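Local coordinates for protein SmhB (PDB 6ZZ5) that is one component of the tripartite alpha-pore-forming toxin Smh of Serratia marcescens, captured here in its soluble form, at residues A[184-196]-A[330-343]. Numbering follows the deposited sequence.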
loop_
_atom_site.group_PDB
_atom_site.type_symbol
_atom_site.label_atom_id
_atom_site.label_comp_id
_atom_site.label_asym_id
_atom_site.label_seq_id
_atom_site.Cartn_x
_atom_site.Cartn_y
_atom_site.Cartn_z
ATOM N N GLY A 184 -10.246 4.128 -8.058
ATOM C CA GLY A 184 -11.293 3.110 -7.822
ATOM C C GLY A 184 -11.740 2.962 -6.371
ATOM O O GLY A 184 -12.812 2.330 -6.149
ATOM N N LEU A 185 -11.031 3.537 -5.402
ATOM C CA LEU A 185 -11.261 3.223 -3.973
ATOM C C LEU A 185 -12.702 3.471 -3.523
ATOM O O LEU A 185 -13.234 2.666 -2.711
ATOM C CB LEU A 185 -10.299 4.043 -3.116
ATOM C CG LEU A 185 -10.376 3.749 -1.620
ATOM C CD1 LEU A 185 -9.844 2.378 -1.265
ATOM C CD2 LEU A 185 -9.659 4.839 -0.843
ATOM N N LEU A 186 -13.291 4.567 -3.979
ATOM C CA LEU A 186 -14.581 5.075 -3.484
ATOM C C LEU A 186 -15.692 4.804 -4.498
ATOM O O LEU A 186 -16.800 5.335 -4.287
ATOM C CB LEU A 186 -14.433 6.577 -3.201
ATOM C CG LEU A 186 -13.488 6.902 -2.031
ATOM C CD1 LEU A 186 -13.541 8.395 -1.665
ATOM C CD2 LEU A 186 -13.816 6.038 -0.812
ATOM N N VAL A 187 -15.480 3.923 -5.497
ATOM C CA VAL A 187 -16.553 3.561 -6.465
ATOM C C VAL A 187 -17.556 2.641 -5.766
ATOM O O VAL A 187 -17.193 1.572 -5.319
ATOM C CB VAL A 187 -15.997 2.939 -7.768
ATOM C CG1 VAL A 187 -17.098 2.399 -8.646
ATOM C CG2 VAL A 187 -15.143 3.927 -8.539
ATOM N N ILE A 188 -18.795 3.086 -5.629
ATOM C CA ILE A 188 -19.867 2.307 -4.957
ATOM C C ILE A 188 -20.178 1.061 -5.797
ATOM O O ILE A 188 -20.418 1.205 -7.000
ATOM C CB ILE A 188 -21.112 3.201 -4.710
ATOM C CG1 ILE A 188 -20.744 4.315 -3.722
ATOM C CG2 ILE A 188 -22.264 2.336 -4.218
ATOM C CD1 ILE A 188 -21.859 5.265 -3.389
ATOM N N GLY A 189 -20.103 -0.131 -5.198
ATOM C CA GLY A 189 -20.361 -1.380 -5.930
ATOM C C GLY A 189 -19.172 -1.842 -6.760
ATOM O O GLY A 189 -19.297 -2.889 -7.381
ATOM N N GLY A 190 -18.079 -1.070 -6.811
ATOM C CA GLY A 190 -16.904 -1.390 -7.606
ATOM C C GLY A 190 -15.989 -2.339 -6.846
ATOM O O GLY A 190 -16.237 -2.689 -5.682
ATOM N N ALA A 191 -14.945 -2.758 -7.521
ATOM C CA ALA A 191 -13.933 -3.643 -6.936
ATOM C C ALA A 191 -12.567 -3.279 -7.509
ATOM O O ALA A 191 -12.480 -2.602 -8.563
ATOM C CB ALA A 191 -14.287 -5.091 -7.212
ATOM N N ILE A 192 -11.533 -3.699 -6.793
ATOM C CA ILE A 192 -10.135 -3.672 -7.247
ATOM C C ILE A 192 -9.807 -5.089 -7.737
ATOM O O ILE A 192 -10.101 -6.033 -7.032
ATOM C CB ILE A 192 -9.248 -3.164 -6.114
ATOM C CG1 ILE A 192 -9.687 -1.752 -5.707
ATOM C CG2 ILE A 192 -7.774 -3.227 -6.498
ATOM C CD1 ILE A 192 -9.470 -0.752 -6.771
ATOM N N VAL A 193 -9.269 -5.214 -8.937
ATOM C CA VAL A 193 -8.911 -6.523 -9.548
ATOM C C VAL A 193 -7.387 -6.591 -9.623
ATOM O O VAL A 193 -6.777 -5.568 -10.126
ATOM C CB VAL A 193 -9.499 -6.639 -10.961
ATOM C CG1 VAL A 193 -9.118 -7.974 -11.576
ATOM C CG2 VAL A 193 -11.008 -6.467 -10.938
ATOM N N THR A 194 -6.808 -7.734 -9.287
ATOM C CA THR A 194 -5.336 -7.872 -9.171
ATOM C C THR A 194 -4.904 -9.137 -9.882
ATOM O O THR A 194 -5.709 -10.085 -10.073
ATOM C CB THR A 194 -4.826 -7.841 -7.715
ATOM O OG1 THR A 194 -5.261 -8.994 -6.998
ATOM C CG2 THR A 194 -5.322 -6.640 -6.970
ATOM N N ALA A 195 -3.652 -9.092 -10.333
ATOM C CA ALA A 195 -3.016 -10.200 -11.026
ATOM C C ALA A 195 -1.524 -10.085 -10.818
ATOM O O ALA A 195 -1.013 -8.942 -10.641
ATOM C CB ALA A 195 -3.384 -10.184 -12.484
ATOM N N ILE A 196 -0.912 -11.243 -10.669
ATOM C CA ILE A 196 0.556 -11.361 -10.471
ATOM C C ILE A 196 1.155 -12.152 -11.621
ATOM O O ILE A 196 0.608 -13.193 -11.982
ATOM C CB ILE A 196 0.774 -12.016 -9.093
ATOM C CG1 ILE A 196 0.397 -11.015 -7.991
ATOM C CG2 ILE A 196 2.220 -12.485 -8.955
ATOM C CD1 ILE A 196 0.050 -11.662 -6.675
ATOM N N ILE A 330 -17.467 2.209 2.324
ATOM C CA ILE A 330 -17.036 1.831 0.935
ATOM C C ILE A 330 -15.636 1.229 1.034
ATOM O O ILE A 330 -15.411 0.158 0.453
ATOM C CB ILE A 330 -17.107 3.005 -0.032
ATOM C CG1 ILE A 330 -18.523 3.594 -0.094
ATOM C CG2 ILE A 330 -16.635 2.562 -1.423
ATOM C CD1 ILE A 330 -18.567 4.969 -0.729
ATOM N N ILE A 331 -14.772 1.857 1.797
ATOM C CA ILE A 331 -13.374 1.390 1.945
ATOM C C ILE A 331 -13.375 0.004 2.556
ATOM O O ILE A 331 -12.697 -0.907 1.999
ATOM C CB ILE A 331 -12.501 2.402 2.698
ATOM C CG1 ILE A 331 -12.309 3.628 1.819
ATOM C CG2 ILE A 331 -11.182 1.802 3.101
ATOM C CD1 ILE A 331 -11.686 4.763 2.534
ATOM N N LYS A 332 -14.126 -0.214 3.633
ATOM C CA LYS A 332 -14.116 -1.577 4.224
ATOM C C LYS A 332 -14.552 -2.625 3.185
ATOM O O LYS A 332 -13.930 -3.725 3.132
ATOM C CB LYS A 332 -14.925 -1.567 5.512
ATOM C CG LYS A 332 -14.165 -0.886 6.654
ATOM C CD LYS A 332 -15.064 -0.545 7.841
ATOM C CE LYS A 332 -15.658 -1.784 8.438
ATOM N NZ LYS A 332 -15.013 -2.073 9.718
ATOM N N GLN A 333 -15.600 -2.344 2.427
ATOM C CA GLN A 333 -16.133 -3.267 1.393
ATOM C C GLN A 333 -15.068 -3.500 0.314
ATOM O O GLN A 333 -14.834 -4.641 -0.100
ATOM C CB GLN A 333 -17.396 -2.696 0.736
ATOM C CG GLN A 333 -18.654 -2.749 1.594
ATOM C CD GLN A 333 -19.824 -2.216 0.794
ATOM O OE1 GLN A 333 -19.774 -1.115 0.248
ATOM N NE2 GLN A 333 -20.845 -3.032 0.642
ATOM N N GLN A 334 -14.444 -2.443 -0.166
ATOM C CA GLN A 334 -13.377 -2.574 -1.206
ATOM C C GLN A 334 -12.206 -3.410 -0.700
ATOM O O GLN A 334 -11.698 -4.202 -1.454
ATOM C CB GLN A 334 -12.821 -1.222 -1.610
ATOM C CG GLN A 334 -13.840 -0.438 -2.376
ATOM C CD GLN A 334 -13.860 -0.616 -3.870
ATOM O OE1 GLN A 334 -13.167 -1.457 -4.466
ATOM N NE2 GLN A 334 -14.742 0.181 -4.462
ATOM N N MET A 335 -11.773 -3.193 0.539
ATOM C CA MET A 335 -10.597 -3.885 1.110
ATOM C C MET A 335 -10.924 -5.355 1.319
ATOM O O MET A 335 -10.026 -6.175 1.123
ATOM C CB MET A 335 -10.118 -3.191 2.388
ATOM C CG MET A 335 -9.593 -1.806 2.038
ATOM S SD MET A 335 -8.800 -0.958 3.403
ATOM C CE MET A 335 -7.200 -1.772 3.280
ATOM N N ALA A 336 -12.166 -5.696 1.624
ATOM C CA ALA A 336 -12.571 -7.102 1.790
ATOM C C ALA A 336 -12.858 -7.743 0.425
ATOM O O ALA A 336 -12.900 -8.937 0.347
ATOM C CB ALA A 336 -13.757 -7.195 2.726
ATOM N N GLY A 337 -13.045 -6.983 -0.637
ATOM C CA GLY A 337 -13.668 -7.501 -1.880
ATOM C C GLY A 337 -12.672 -7.548 -3.033
ATOM O O GLY A 337 -13.107 -7.709 -4.182
ATOM N N VAL A 338 -11.373 -7.396 -2.761
ATOM C CA VAL A 338 -10.328 -7.471 -3.836
ATOM C C VAL A 338 -10.493 -8.754 -4.644
ATOM O O VAL A 338 -10.649 -9.811 -4.058
ATOM C CB VAL A 338 -8.906 -7.308 -3.295
ATOM C CG1 VAL A 338 -7.894 -7.464 -4.430
ATOM C CG2 VAL A 338 -8.748 -5.970 -2.597
ATOM N N VAL A 339 -10.482 -8.639 -5.969
ATOM C CA VAL A 339 -10.625 -9.763 -6.944
ATOM C C VAL A 339 -9.251 -10.170 -7.431
ATOM O O VAL A 339 -8.443 -9.277 -7.735
ATOM C CB VAL A 339 -11.532 -9.315 -8.097
ATOM C CG1 VAL A 339 -11.596 -10.317 -9.243
ATOM C CG2 VAL A 339 -12.923 -9.011 -7.539
ATOM N N VAL A 340 -8.941 -11.452 -7.339
ATOM C CA VAL A 340 -7.644 -12.005 -7.833
ATOM C C VAL A 340 -7.924 -12.792 -9.103
ATOM O O VAL A 340 -8.809 -13.645 -9.082
ATOM C CB VAL A 340 -6.923 -12.837 -6.761
ATOM C CG1 VAL A 340 -5.623 -13.414 -7.265
ATOM C CG2 VAL A 340 -6.653 -12.001 -5.545
ATOM N N ARG A 341 -7.274 -12.430 -10.187
ATOM C CA ARG A 341 -7.223 -13.279 -11.398
ATOM C C ARG A 341 -5.895 -14.056 -11.461
ATOM O O ARG A 341 -4.855 -13.480 -11.274
ATOM C CB ARG A 341 -7.452 -12.450 -12.655
ATOM C CG ARG A 341 -8.768 -11.699 -12.607
ATOM C CD ARG A 341 -9.372 -11.685 -13.952
ATOM N NE ARG A 341 -10.657 -11.033 -13.928
ATOM C CZ ARG A 341 -11.230 -10.550 -15.016
ATOM N NH1 ARG A 341 -10.600 -10.572 -16.182
ATOM N NH2 ARG A 341 -12.423 -10.002 -14.922
ATOM N N GLU A 342 -5.972 -15.321 -11.800
ATOM C CA GLU A 342 -4.821 -16.225 -12.060
ATOM C C GLU A 342 -4.298 -15.945 -13.477
ATOM O O GLU A 342 -5.082 -15.825 -14.451
ATOM C CB GLU A 342 -5.235 -17.704 -11.928
ATOM C CG GLU A 342 -5.738 -18.046 -10.505
ATOM C CD GLU A 342 -4.818 -17.586 -9.364
ATOM O OE1 GLU A 342 -3.588 -17.671 -9.511
ATOM O OE2 GLU A 342 -5.307 -17.097 -8.324
ATOM N N VAL A 343 -3.005 -15.754 -13.575
ATOM C CA VAL A 343 -2.348 -15.498 -14.860
ATOM C C VAL A 343 -1.851 -16.823 -15.358
ATOM O O VAL A 343 -1.131 -17.490 -14.637
ATOM C CB VAL A 343 -1.232 -14.461 -14.694
ATOM C CG1 VAL A 343 -0.494 -14.309 -15.978
ATOM C CG2 VAL A 343 -1.799 -13.130 -14.208
HETATM O O HOH W 1 -18.821 -0.429 -2.505
HETATM O O HOH W 2 -12.383 -4.307 -4.091
HETATM O O HOH W 3 -2.668 -13.334 -9.878
HETATM O O HOH W 4 -1.243 -15.512 -11.194
#
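V193 pairs with V339 and T194 with V340 in parallel register, adding 339-340 as an outer strand beside 191-196. Three backbone bonds make the ladder: V339 N to I192 O (2.8 Å, nearly straight at 178°), T194 N to V339 O, more bent at 140°, and R341 N to T194 O. Beyond the paired residues water continues the seam, one molecule linking I196 N with R341 O and another I196 O with V343 N. At the other end helix 321-336 runs beside the two turns of 184-190, where G189 has the positive phi that glycine readily adopts.

Q334 is the long polar residue reaching from the helix into this loop. Bent at chi2 (-90°), its chain lays CG 3.2 Å from L185 O and brings NE2 within 2.9 Å of V187 O, while one water donates to both its OE1 and its backbone O and accepts from I192 N. The neighbouring helix residues pack through aliphatic groups. I330 lays CG2 against L186 CA and CD1 against I188 CG1 (3.8 Å); I331 meets the methyl ends of L185 and L186, and also touches V76 of helix 44-92. Along the strands beta-branched residues suit the extended backbone: V193 and V339 lie side by side on one face, whereas T194 presents CG2 to V338 CG1 (3.7 Å) on the other.

The edge strand is thus held chiefly by backbone bonds and the helix largely by aliphatic contacts, with a water joining Q334 to the start of strand 191-196; together they tie the sheet to the packed helices.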